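Local coordinates for putative uncharacterized protein PH0300 (Pyrococcus horikoshii, PDB 3VRH), which catalyses the ATP-dependent 2-thiolation of 5-methyluridine 54 in the T loop of tRNA, a modification that stabilises tRNA at high temperature, at residues E48-A53 with Y65-L70; Y137-F142 with I151-N156; A61-V66 with V193-E198; S35-I38 with K42-T45. All coordinates share one frame; numbering follows the deposited sequence.

Interaction 1: E48-A53 with Y65-L70; sequences ERILVA and YVLKKL. With BCN (bicine), chain D.
Ala53 O accepts a hydrogen bond from the hydroxyl O6 of the bound bicine, at 2.8 Å. Bicine thus occupies the end of the strand, where Ala53 is also an ATP-binding residue. Ser55 OG and Ser60 OG hold the same ligand. Between the strand 49-53 and the helix 58-69 the contact is apolar, and no hydrogen bond crosses it. One methyl group of the helix, Leu67 CD1, does the touching. It meets Val52 CG2 at 4.0 Å and lies more loosely against Ile50 CG2, at 4.4 Å. Leu67 CD1 lies anti to CA (chi2 -177°), which extends this branch toward the strand. With Val52 CG1 anti to the backbone N (chi1 -179°), CG2 stands beside that N and faces Leu67. The Val52 and Leu67 side chains meet obliquely. Ile50 and Val52 both direct their CB toward the helix, while Leu51 turns away and touches Leu77 and Phe148. The pair belongs to the beta-alpha-beta unit of strand 49-53, helix 58-69 and strand 73-80. Strand 49-53 runs in the sheet between strands 73-80 and 150-152. Leu67 also packs on Ile74 of strand 73-80 and on Ile38 of helix 23-40.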
# COMPACT_ATOMS: atom_id res chain seq x y z
N GLU A 48 -34.35 -12.27 -5.86
CA GLU A 48 -33.89 -11.12 -6.63
C GLU A 48 -33.65 -11.42 -8.12
O GLU A 48 -33.25 -12.53 -8.48
CB GLU A 48 -32.62 -10.53 -6.01
CG GLU A 48 -32.86 -9.52 -4.92
CD GLU A 48 -31.58 -9.10 -4.21
OE1 GLU A 48 -30.80 -9.99 -3.80
OE2 GLU A 48 -31.36 -7.89 -4.06
N ARG A 49 -33.92 -10.44 -8.96
CA ARG A 49 -33.58 -10.54 -10.37
C ARG A 49 -32.19 -9.93 -10.57
O ARG A 49 -32.00 -8.74 -10.38
CB ARG A 49 -34.62 -9.85 -11.25
CG ARG A 49 -34.42 -10.12 -12.74
CD ARG A 49 -35.74 -10.24 -13.48
NE ARG A 49 -35.61 -9.85 -14.89
CZ ARG A 49 -35.82 -8.62 -15.33
NH1 ARG A 49 -36.18 -7.66 -14.48
NH2 ARG A 49 -35.67 -8.34 -16.63
N ILE A 50 -31.23 -10.76 -10.92
CA ILE A 50 -29.84 -10.33 -10.91
C ILE A 50 -29.27 -10.20 -12.32
O ILE A 50 -29.48 -11.07 -13.16
CB ILE A 50 -28.99 -11.29 -10.10
CG1 ILE A 50 -29.65 -11.50 -8.72
CG2 ILE A 50 -27.57 -10.77 -9.98
CD1 ILE A 50 -29.37 -12.85 -8.08
N LEU A 51 -28.55 -9.11 -12.55
CA LEU A 51 -27.90 -8.90 -13.84
C LEU A 51 -26.39 -9.10 -13.69
O LEU A 51 -25.78 -8.53 -12.78
CB LEU A 51 -28.19 -7.48 -14.32
CG LEU A 51 -27.53 -7.15 -15.66
CD1 LEU A 51 -28.21 -7.92 -16.78
CD2 LEU A 51 -27.51 -5.64 -15.95
N VAL A 52 -25.79 -9.91 -14.57
CA VAL A 52 -24.33 -10.07 -14.57
C VAL A 52 -23.76 -9.51 -15.87
O VAL A 52 -24.18 -9.90 -16.97
CB VAL A 52 -23.88 -11.54 -14.40
CG1 VAL A 52 -22.35 -11.64 -14.39
CG2 VAL A 52 -24.45 -12.13 -13.12
N ALA A 53 -22.83 -8.56 -15.73
CA ALA A 53 -22.22 -7.92 -16.89
C ALA A 53 -21.13 -8.83 -17.38
O ALA A 53 -20.12 -8.98 -16.71
CB ALA A 53 -21.63 -6.55 -16.50
N TYR A 65 -21.92 -18.13 -14.10
CA TYR A 65 -21.99 -19.57 -14.06
C TYR A 65 -22.38 -20.06 -12.67
O TYR A 65 -23.28 -20.90 -12.54
CB TYR A 65 -20.66 -20.21 -14.50
CG TYR A 65 -20.75 -21.73 -14.65
CD1 TYR A 65 -20.74 -22.56 -13.53
CD2 TYR A 65 -20.84 -22.33 -15.90
CE1 TYR A 65 -20.81 -23.92 -13.64
CE2 TYR A 65 -20.93 -23.72 -16.03
CZ TYR A 65 -20.91 -24.51 -14.89
OH TYR A 65 -21.00 -25.88 -14.99
N VAL A 66 -21.71 -19.56 -11.64
CA VAL A 66 -21.93 -20.04 -10.29
C VAL A 66 -23.25 -19.54 -9.68
O VAL A 66 -23.95 -20.31 -9.03
CB VAL A 66 -20.75 -19.72 -9.33
CG1 VAL A 66 -21.05 -20.18 -7.91
CG2 VAL A 66 -19.48 -20.41 -9.81
N LEU A 67 -23.57 -18.27 -9.89
CA LEU A 67 -24.85 -17.75 -9.41
C LEU A 67 -25.99 -18.61 -9.97
O LEU A 67 -26.96 -18.90 -9.27
CB LEU A 67 -25.05 -16.30 -9.82
CG LEU A 67 -24.15 -15.29 -9.10
CD1 LEU A 67 -24.50 -13.90 -9.54
CD2 LEU A 67 -24.25 -15.42 -7.61
N LYS A 68 -25.85 -19.03 -11.23
CA LYS A 68 -26.84 -19.87 -11.90
C LYS A 68 -26.90 -21.24 -11.25
O LYS A 68 -27.98 -21.73 -10.92
CB LYS A 68 -26.49 -20.03 -13.39
CG LYS A 68 -27.55 -20.73 -14.22
CD LYS A 68 -28.73 -19.81 -14.49
CE LYS A 68 -29.80 -20.53 -15.31
NZ LYS A 68 -31.05 -19.74 -15.35
N LYS A 69 -25.74 -21.87 -11.09
CA LYS A 69 -25.66 -23.19 -10.48
C LYS A 69 -26.19 -23.17 -9.04
O LYS A 69 -26.83 -24.13 -8.58
CB LYS A 69 -24.24 -23.72 -10.54
CG LYS A 69 -24.10 -25.16 -10.05
CD LYS A 69 -22.73 -25.72 -10.41
CE LYS A 69 -22.60 -27.16 -9.93
NZ LYS A 69 -21.26 -27.77 -10.16
N LEU A 70 -25.96 -22.07 -8.34
CA LEU A 70 -26.46 -21.91 -6.97
C LEU A 70 -27.97 -21.73 -6.92
O LEU A 70 -28.56 -21.85 -5.85
CB LEU A 70 -25.76 -20.75 -6.25
CG LEU A 70 -24.31 -21.03 -5.88
CD1 LEU A 70 -23.71 -19.88 -5.04
CD2 LEU A 70 -24.22 -22.35 -5.13
N1 BCN D . -15.69 -8.05 -14.48
C1 BCN D . -14.67 -8.54 -13.46
C2 BCN D . -13.44 -7.72 -13.37
O21 BCN D . -13.52 -6.51 -13.67
O22 BCN D . -12.35 -8.24 -13.03
C3 BCN D . -15.45 -8.65 -15.82
C4 BCN D . -14.59 -9.93 -15.91
O4 BCN D . -14.80 -10.77 -16.75
C5 BCN D . -17.04 -8.39 -14.03
C6 BCN D . -18.11 -7.73 -14.79
O6 BCN D . -19.22 -7.68 -14.37

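Interaction 2: Y137-F142 with I151-N156; sequences YIMNKF and IATGHN. With BCN (bicine), chain D.
Met139 and Ile151 make the main apolar contact, between helix 127-145 and strand 150-152. The Met139 chain bends at its thioether (chi3 57°), and this turns CE to Ile151 CG2, 3.6 Å away. The same methyl reaches Thr153 CG2 at 4.0 Å, with the Met139 and Thr153 side chains nearly at right angles. The other end of Ile151 rests on the helix backbone. Its CD1 lies 3.5 Å from Met139 O and 3.9 Å from Asn140 CA. No hydrogen bond joins the two segments.

The polar bonds lie within the loop 153-156 or lead out of the contact. Thr153 OG1 and His155 ND1 share a hydrogen bond of 2.9 Å. Thr153 OG1 stands between the backbone N and the carbonyl carbon (chi1 65°), with CG2 beside the N. One side chain therefore serves both the histidine and the methionine. On helix 127-145, the amide of Asn140 is held by Ile190 N and Lys188 O.

The ligand touches the loop side. Bicine O21 lies over one face of the His155 ring, offset toward the rim, 3.7 Å from NE2. Bicine O6 is 3.5 Å from Thr153 CG2. Met139 also packs on Ala53 and Ile79. Both of these bind ATP, as does Gly154, so the arrangement forms part of the nucleotide pocket at the strand ends of a PP-loop ATPase domain of the HUP class.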
# COMPACT_ATOMS: atom_id res chain seq x y z
N TYR A 137 -21.85 3.09 -16.60
CA TYR A 137 -23.09 3.82 -16.78
C TYR A 137 -24.14 2.93 -17.43
O TYR A 137 -25.29 2.87 -16.99
CB TYR A 137 -22.88 5.07 -17.64
CG TYR A 137 -24.18 5.80 -17.95
CD1 TYR A 137 -24.90 5.52 -19.10
CD2 TYR A 137 -24.68 6.78 -17.09
CE1 TYR A 137 -26.09 6.18 -19.38
CE2 TYR A 137 -25.85 7.45 -17.37
CZ TYR A 137 -26.55 7.14 -18.52
OH TYR A 137 -27.73 7.80 -18.82
N ILE A 138 -23.73 2.26 -18.50
CA ILE A 138 -24.64 1.41 -19.26
C ILE A 138 -25.14 0.24 -18.42
O ILE A 138 -26.31 -0.10 -18.48
CB ILE A 138 -24.01 0.90 -20.57
CG1 ILE A 138 -23.75 2.06 -21.53
CG2 ILE A 138 -24.90 -0.15 -21.23
CD1 ILE A 138 -23.09 1.66 -22.85
N MET A 139 -24.24 -0.35 -17.64
CA MET A 139 -24.60 -1.47 -16.78
C MET A 139 -25.70 -1.02 -15.83
O MET A 139 -26.69 -1.72 -15.64
CB MET A 139 -23.42 -1.97 -15.93
CG MET A 139 -22.37 -2.78 -16.66
SD MET A 139 -20.90 -2.87 -15.61
CE MET A 139 -21.62 -3.59 -14.14
N ASN A 140 -25.49 0.14 -15.23
CA ASN A 140 -26.44 0.63 -14.25
C ASN A 140 -27.76 1.06 -14.87
O ASN A 140 -28.80 0.71 -14.37
CB ASN A 140 -25.85 1.74 -13.39
CG ASN A 140 -26.83 2.24 -12.35
OD1 ASN A 140 -27.11 1.56 -11.36
ND2 ASN A 140 -27.35 3.42 -12.56
N LYS A 141 -27.72 1.83 -15.96
CA LYS A 141 -28.97 2.27 -16.57
C LYS A 141 -29.77 1.12 -17.19
O LYS A 141 -30.99 1.16 -17.22
CB LYS A 141 -28.75 3.38 -17.60
CG LYS A 141 -30.06 4.03 -18.05
CD LYS A 141 -29.87 5.37 -18.75
CE LYS A 141 -31.18 6.16 -18.75
NZ LYS A 141 -32.35 5.28 -19.10
N PHE A 142 -29.07 0.08 -17.65
CA PHE A 142 -29.73 -1.10 -18.20
C PHE A 142 -30.40 -1.88 -17.09
O PHE A 142 -31.51 -2.37 -17.24
CB PHE A 142 -28.73 -2.02 -18.92
CG PHE A 142 -29.39 -3.18 -19.61
CD1 PHE A 142 -29.69 -4.34 -18.92
CD2 PHE A 142 -29.74 -3.10 -20.96
CE1 PHE A 142 -30.31 -5.40 -19.55
CE2 PHE A 142 -30.35 -4.15 -21.58
CZ PHE A 142 -30.64 -5.30 -20.87
N ILE A 151 -26.80 -5.88 -9.55
CA ILE A 151 -25.79 -6.17 -10.54
C ILE A 151 -24.67 -6.91 -9.82
O ILE A 151 -24.16 -6.43 -8.81
CB ILE A 151 -25.23 -4.88 -11.14
CG1 ILE A 151 -26.30 -4.15 -11.93
CG2 ILE A 151 -23.99 -5.15 -11.98
CD1 ILE A 151 -25.92 -2.76 -12.34
N ALA A 152 -24.32 -8.09 -10.32
CA ALA A 152 -23.18 -8.83 -9.77
C ALA A 152 -21.99 -8.73 -10.74
O ALA A 152 -22.16 -8.94 -11.94
CB ALA A 152 -23.55 -10.27 -9.54
N THR A 153 -20.81 -8.37 -10.22
CA THR A 153 -19.59 -8.34 -11.01
C THR A 153 -18.61 -9.44 -10.56
O THR A 153 -18.83 -10.10 -9.55
CB THR A 153 -18.92 -6.96 -10.96
OG1 THR A 153 -18.50 -6.68 -9.63
CG2 THR A 153 -19.91 -5.87 -11.40
N GLY A 154 -17.54 -9.64 -11.32
CA GLY A 154 -16.65 -10.77 -11.14
C GLY A 154 -15.35 -10.50 -10.39
O GLY A 154 -14.49 -11.37 -10.31
N HIS A 155 -15.22 -9.31 -9.82
CA HIS A 155 -14.06 -8.94 -9.00
C HIS A 155 -13.79 -9.97 -7.93
O HIS A 155 -14.66 -10.29 -7.11
CB HIS A 155 -14.29 -7.59 -8.33
CG HIS A 155 -14.51 -6.46 -9.29
ND1 HIS A 155 -15.66 -6.32 -10.03
CD2 HIS A 155 -13.72 -5.40 -9.61
CE1 HIS A 155 -15.57 -5.23 -10.78
NE2 HIS A 155 -14.41 -4.66 -10.54
N ASN A 156 -12.59 -10.51 -7.93
CA ASN A 156 -12.20 -11.52 -6.97
C ASN A 156 -11.22 -10.93 -5.96
O ASN A 156 -10.94 -9.73 -6.00
CB ASN A 156 -11.63 -12.76 -7.69
CG ASN A 156 -10.37 -12.44 -8.49
OD1 ASN A 156 -9.43 -11.82 -7.97
ND2 ASN A 156 -10.35 -12.84 -9.76
N1 BCN D . -15.69 -8.05 -14.48
C1 BCN D . -14.67 -8.54 -13.46
C2 BCN D . -13.44 -7.72 -13.37
O21 BCN D . -13.52 -6.51 -13.67
O22 BCN D . -12.35 -8.24 -13.03
C3 BCN D . -15.45 -8.65 -15.82
C4 BCN D . -14.59 -9.93 -15.91
O4 BCN D . -14.80 -10.77 -16.75
C5 BCN D . -17.04 -8.39 -14.03
C6 BCN D . -18.11 -7.73 -14.79
O6 BCN D . -19.22 -7.68 -14.37

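Interaction 3: A61-V66 with V193-E198; sequences AVTAYV and VKPLYE
Leu196 and Pro195 pack on Thr63 and Val62 in a buried, mainly apolar contact of the PP-loop domain. It joins helix 58-69, the helix that follows strand 49-53 and the PP-loop, to the loop between strand 191-193 and helix 201-211. That loop makes a type I beta turn from Lys194 to Tyr197, closed by Tyr197 N to Lys194 O at 3.1 Å. Pro195 and Leu196 are the two central residues of the turn, and both direct CB toward the helix. Pro195 CG meets Thr63 CG2 at 4.3 Å. Leu196 CD1 is likewise 4.3 Å from Val62 CG1. Both apolar contacts are loose, and no hydrogen bond crosses between the segments. Val34 of helix 23-40 packs on both turn residues, and Tyr207 of helix 201-211 packs on Val62, so further helices close round the contact. The Thr63 hydroxyl is not left to the leucine alone, since it hydrogen-bonds to Asp59 O, one turn earlier in its own helix. With OG1 beside the backbone N (chi1 -64°), it serves that bond and also faces the turn. The Leu196 and Thr63 side chains cross at a slant, with Leu196 CG 3.5 Å and CD1 3.3 Å from Thr63 OG1.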
# COMPACT_ATOMS: atom_id res chain seq x y z
N ALA A 61 -17.70 -14.46 -16.33
CA ALA A 61 -18.22 -15.74 -16.79
C ALA A 61 -18.46 -16.71 -15.65
O ALA A 61 -19.50 -17.36 -15.59
CB ALA A 61 -17.29 -16.37 -17.82
N VAL A 62 -17.48 -16.83 -14.76
CA VAL A 62 -17.57 -17.74 -13.63
C VAL A 62 -18.64 -17.22 -12.67
O VAL A 62 -19.37 -17.99 -12.04
CB VAL A 62 -16.17 -17.89 -12.94
CG1 VAL A 62 -16.30 -18.47 -11.52
CG2 VAL A 62 -15.25 -18.77 -13.79
N THR A 63 -18.74 -15.89 -12.57
CA THR A 63 -19.73 -15.28 -11.69
C THR A 63 -21.11 -15.74 -12.14
O THR A 63 -21.87 -16.30 -11.35
CB THR A 63 -19.67 -13.75 -11.70
OG1 THR A 63 -18.41 -13.30 -11.19
CG2 THR A 63 -20.77 -13.15 -10.84
N ALA A 64 -21.43 -15.52 -13.41
CA ALA A 64 -22.76 -15.88 -13.91
C ALA A 64 -22.98 -17.38 -13.84
O ALA A 64 -24.08 -17.84 -13.55
CB ALA A 64 -22.95 -15.39 -15.33
N TYR A 65 -21.92 -18.13 -14.10
CA TYR A 65 -21.99 -19.57 -14.06
C TYR A 65 -22.38 -20.06 -12.67
O TYR A 65 -23.28 -20.90 -12.54
CB TYR A 65 -20.66 -20.21 -14.50
CG TYR A 65 -20.75 -21.73 -14.65
CD1 TYR A 65 -20.74 -22.56 -13.53
CD2 TYR A 65 -20.84 -22.33 -15.90
CE1 TYR A 65 -20.81 -23.92 -13.64
CE2 TYR A 65 -20.93 -23.72 -16.03
CZ TYR A 65 -20.91 -24.51 -14.89
OH TYR A 65 -21.00 -25.88 -14.99
N VAL A 66 -21.71 -19.56 -11.64
CA VAL A 66 -21.93 -20.04 -10.29
C VAL A 66 -23.25 -19.54 -9.68
O VAL A 66 -23.95 -20.31 -9.03
CB VAL A 66 -20.75 -19.72 -9.33
CG1 VAL A 66 -21.05 -20.18 -7.91
CG2 VAL A 66 -19.48 -20.41 -9.81
N VAL A 193 -22.91 -5.96 -6.31
CA VAL A 193 -22.29 -6.92 -5.41
C VAL A 193 -21.15 -7.70 -6.10
O VAL A 193 -21.10 -7.77 -7.33
CB VAL A 193 -23.31 -7.92 -4.84
CG1 VAL A 193 -24.34 -7.20 -4.00
CG2 VAL A 193 -24.00 -8.71 -5.97
N LYS A 194 -20.26 -8.26 -5.29
CA LYS A 194 -19.08 -8.99 -5.76
C LYS A 194 -19.07 -10.36 -5.08
O LYS A 194 -18.43 -10.53 -4.03
CB LYS A 194 -17.78 -8.20 -5.43
CG LYS A 194 -17.65 -6.88 -6.17
CD LYS A 194 -16.40 -6.09 -5.78
CE LYS A 194 -16.35 -4.77 -6.55
NZ LYS A 194 -15.09 -4.01 -6.32
N PRO A 195 -19.80 -11.32 -5.66
CA PRO A 195 -19.87 -12.68 -5.09
C PRO A 195 -18.54 -13.44 -5.07
O PRO A 195 -18.39 -14.38 -4.30
CB PRO A 195 -20.87 -13.39 -6.03
CG PRO A 195 -21.64 -12.27 -6.71
CD PRO A 195 -20.68 -11.14 -6.83
N LEU A 196 -17.60 -13.05 -5.92
CA LEU A 196 -16.31 -13.72 -5.95
C LEU A 196 -15.30 -13.03 -5.04
O LEU A 196 -14.10 -13.26 -5.14
CB LEU A 196 -15.77 -13.76 -7.38
CG LEU A 196 -16.62 -14.46 -8.44
CD1 LEU A 196 -15.79 -14.66 -9.70
CD2 LEU A 196 -17.22 -15.79 -7.92
N TYR A 197 -15.80 -12.19 -4.13
CA TYR A 197 -14.95 -11.43 -3.21
C TYR A 197 -13.87 -12.23 -2.50
O TYR A 197 -12.79 -11.71 -2.25
CB TYR A 197 -15.80 -10.69 -2.17
CG TYR A 197 -15.12 -9.46 -1.58
CD1 TYR A 197 -14.97 -8.29 -2.33
CD2 TYR A 197 -14.65 -9.47 -0.26
CE1 TYR A 197 -14.35 -7.17 -1.80
CE2 TYR A 197 -14.03 -8.34 0.29
CZ TYR A 197 -13.88 -7.19 -0.49
OH TYR A 197 -13.27 -6.06 0.06
N GLU A 198 -14.15 -13.49 -2.17
CA GLU A 198 -13.25 -14.24 -1.30
C GLU A 198 -12.51 -15.38 -1.99
O GLU A 198 -11.72 -16.10 -1.34
CB GLU A 198 -13.97 -14.76 -0.05
CG GLU A 198 -14.64 -13.66 0.77
CD GLU A 198 -15.22 -14.17 2.07
OE1 GLU A 198 -16.39 -14.60 2.07
OE2 GLU A 198 -14.49 -14.16 3.09

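Interaction 4: S35-I38 with K42-T45; sequences SRTI and KLLT
The flat group in this contact is the carbonyl of Ile38, and Leu43 N meets it in its plane, on a lone pair. The bond is 3.0 Å long and fairly straight, with an N-H...O angle of 161°. Lys42 N also comes close to Ile38 O, but its angle is poor and it pairs with Glu39 O instead.

Apolar groups pack beside this bond. With CG1 beside the backbone N (chi1 -63°), the CG2 branch of Ile38 faces the link that follows the helix. It touches Leu44 CB at 3.8 Å and Leu43 CB at 4.2 Å. Leu43 lies back along the last turns of the helix. Its CD1 is 3.9 Å from Ile38 CA and 4.1 Å from Thr37 CG2. Shortening this leucine to an alanine removes CG and both methyls and would probably open a gap beside Thr37 CG2 and Ile38 CA.

Thr37 OG1 hydrogen-bonds to Glu198 OE1 and to Lys33 O, so the hydroxyl is engaged and the CG2 methyl faces Leu43 CD1. Beyond the pair, Leu43 and Leu44 pack on Val193, and Leu44 also packs on Leu67.

Lys42 has positive backbone angles (phi 51°), which turn the chain back on the helix. This is a Schellman motif at the C-terminal end of helix 23-40, with Lys42 as the C-prime residue and Ile38 and Leu43 as its apolar pair.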
# COMPACT_ATOMS: atom_id res chain seq x y z
N SER A 35 -21.11 -19.13 -2.09
CA SER A 35 -22.35 -19.14 -1.33
C SER A 35 -22.15 -18.56 0.08
O SER A 35 -22.96 -17.77 0.57
CB SER A 35 -22.89 -20.55 -1.23
OG SER A 35 -24.10 -20.51 -0.54
N ARG A 36 -21.06 -18.94 0.72
CA ARG A 36 -20.69 -18.39 2.03
C ARG A 36 -20.52 -16.87 1.98
O ARG A 36 -20.94 -16.16 2.89
CB ARG A 36 -19.43 -19.06 2.57
CG ARG A 36 -19.68 -20.52 2.97
CD ARG A 36 -18.40 -21.36 3.09
NE ARG A 36 -18.72 -22.76 3.36
CZ ARG A 36 -17.87 -23.78 3.23
NH1 ARG A 36 -16.62 -23.56 2.82
NH2 ARG A 36 -18.27 -25.02 3.50
N THR A 37 -19.92 -16.39 0.90
CA THR A 37 -19.71 -14.96 0.72
C THR A 37 -21.01 -14.19 0.56
O THR A 37 -21.19 -13.14 1.18
CB THR A 37 -18.83 -14.65 -0.51
OG1 THR A 37 -17.57 -15.30 -0.34
CG2 THR A 37 -18.60 -13.16 -0.65
N ILE A 38 -21.92 -14.72 -0.25
CA ILE A 38 -23.21 -14.09 -0.44
C ILE A 38 -23.96 -13.99 0.89
O ILE A 38 -24.52 -12.95 1.23
CB ILE A 38 -24.05 -14.88 -1.46
CG1 ILE A 38 -23.37 -14.86 -2.83
CG2 ILE A 38 -25.48 -14.32 -1.52
CD1 ILE A 38 -23.97 -15.84 -3.81
N LYS A 42 -24.69 -10.62 3.01
CA LYS A 42 -26.09 -10.42 2.62
C LYS A 42 -26.20 -9.76 1.23
O LYS A 42 -26.94 -8.79 1.03
CB LYS A 42 -26.82 -9.55 3.65
CG LYS A 42 -26.47 -9.86 5.10
CD LYS A 42 -27.32 -10.98 5.64
CE LYS A 42 -28.31 -10.45 6.68
NZ LYS A 42 -29.42 -11.43 6.98
N LEU A 43 -25.44 -10.31 0.27
CA LEU A 43 -25.31 -9.70 -1.04
C LEU A 43 -26.57 -9.86 -1.85
O LEU A 43 -27.00 -8.93 -2.52
CB LEU A 43 -24.15 -10.35 -1.82
CG LEU A 43 -22.79 -10.18 -1.15
CD1 LEU A 43 -21.72 -10.87 -1.98
CD2 LEU A 43 -22.50 -8.70 -0.97
N LEU A 44 -27.15 -11.06 -1.78
CA LEU A 44 -28.22 -11.47 -2.66
C LEU A 44 -29.24 -12.35 -1.93
O LEU A 44 -28.90 -13.03 -0.95
CB LEU A 44 -27.65 -12.28 -3.84
CG LEU A 44 -26.70 -11.55 -4.79
CD1 LEU A 44 -26.06 -12.51 -5.78
CD2 LEU A 44 -27.44 -10.42 -5.51
N THR A 45 -30.48 -12.34 -2.40
CA THR A 45 -31.46 -13.32 -1.98
C THR A 45 -32.04 -14.01 -3.21
O THR A 45 -32.04 -13.44 -4.31
CB THR A 45 -32.61 -12.70 -1.15
OG1 THR A 45 -33.32 -11.74 -1.95
CG2 THR A 45 -32.09 -12.02 0.08

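In the fold
From the N terminus, interaction 4 closes first, a short loop where helix 23-40 ends and the chain heads for strand 49-53. Interaction 1 follows in series and joins that strand to helix 58-69. Interaction 3 starts on the same helix, sharing Tyr65 and Val66 with interaction 1, and closes a loop of 126 residues. Interaction 2 is nested inside that loop. Strands 49-53, 150-152 and 191-193 are consecutive in the sheet, and hydrogen bonds such as Leu51 O to Ala152 N and Ile151 O to Val193 N link interactions 1, 2 and 3. Leu67 and Glu198 tie interaction 4 to interactions 1 and 3. Interactions 2 and 4 do not touch, their centres being about 17 Å apart.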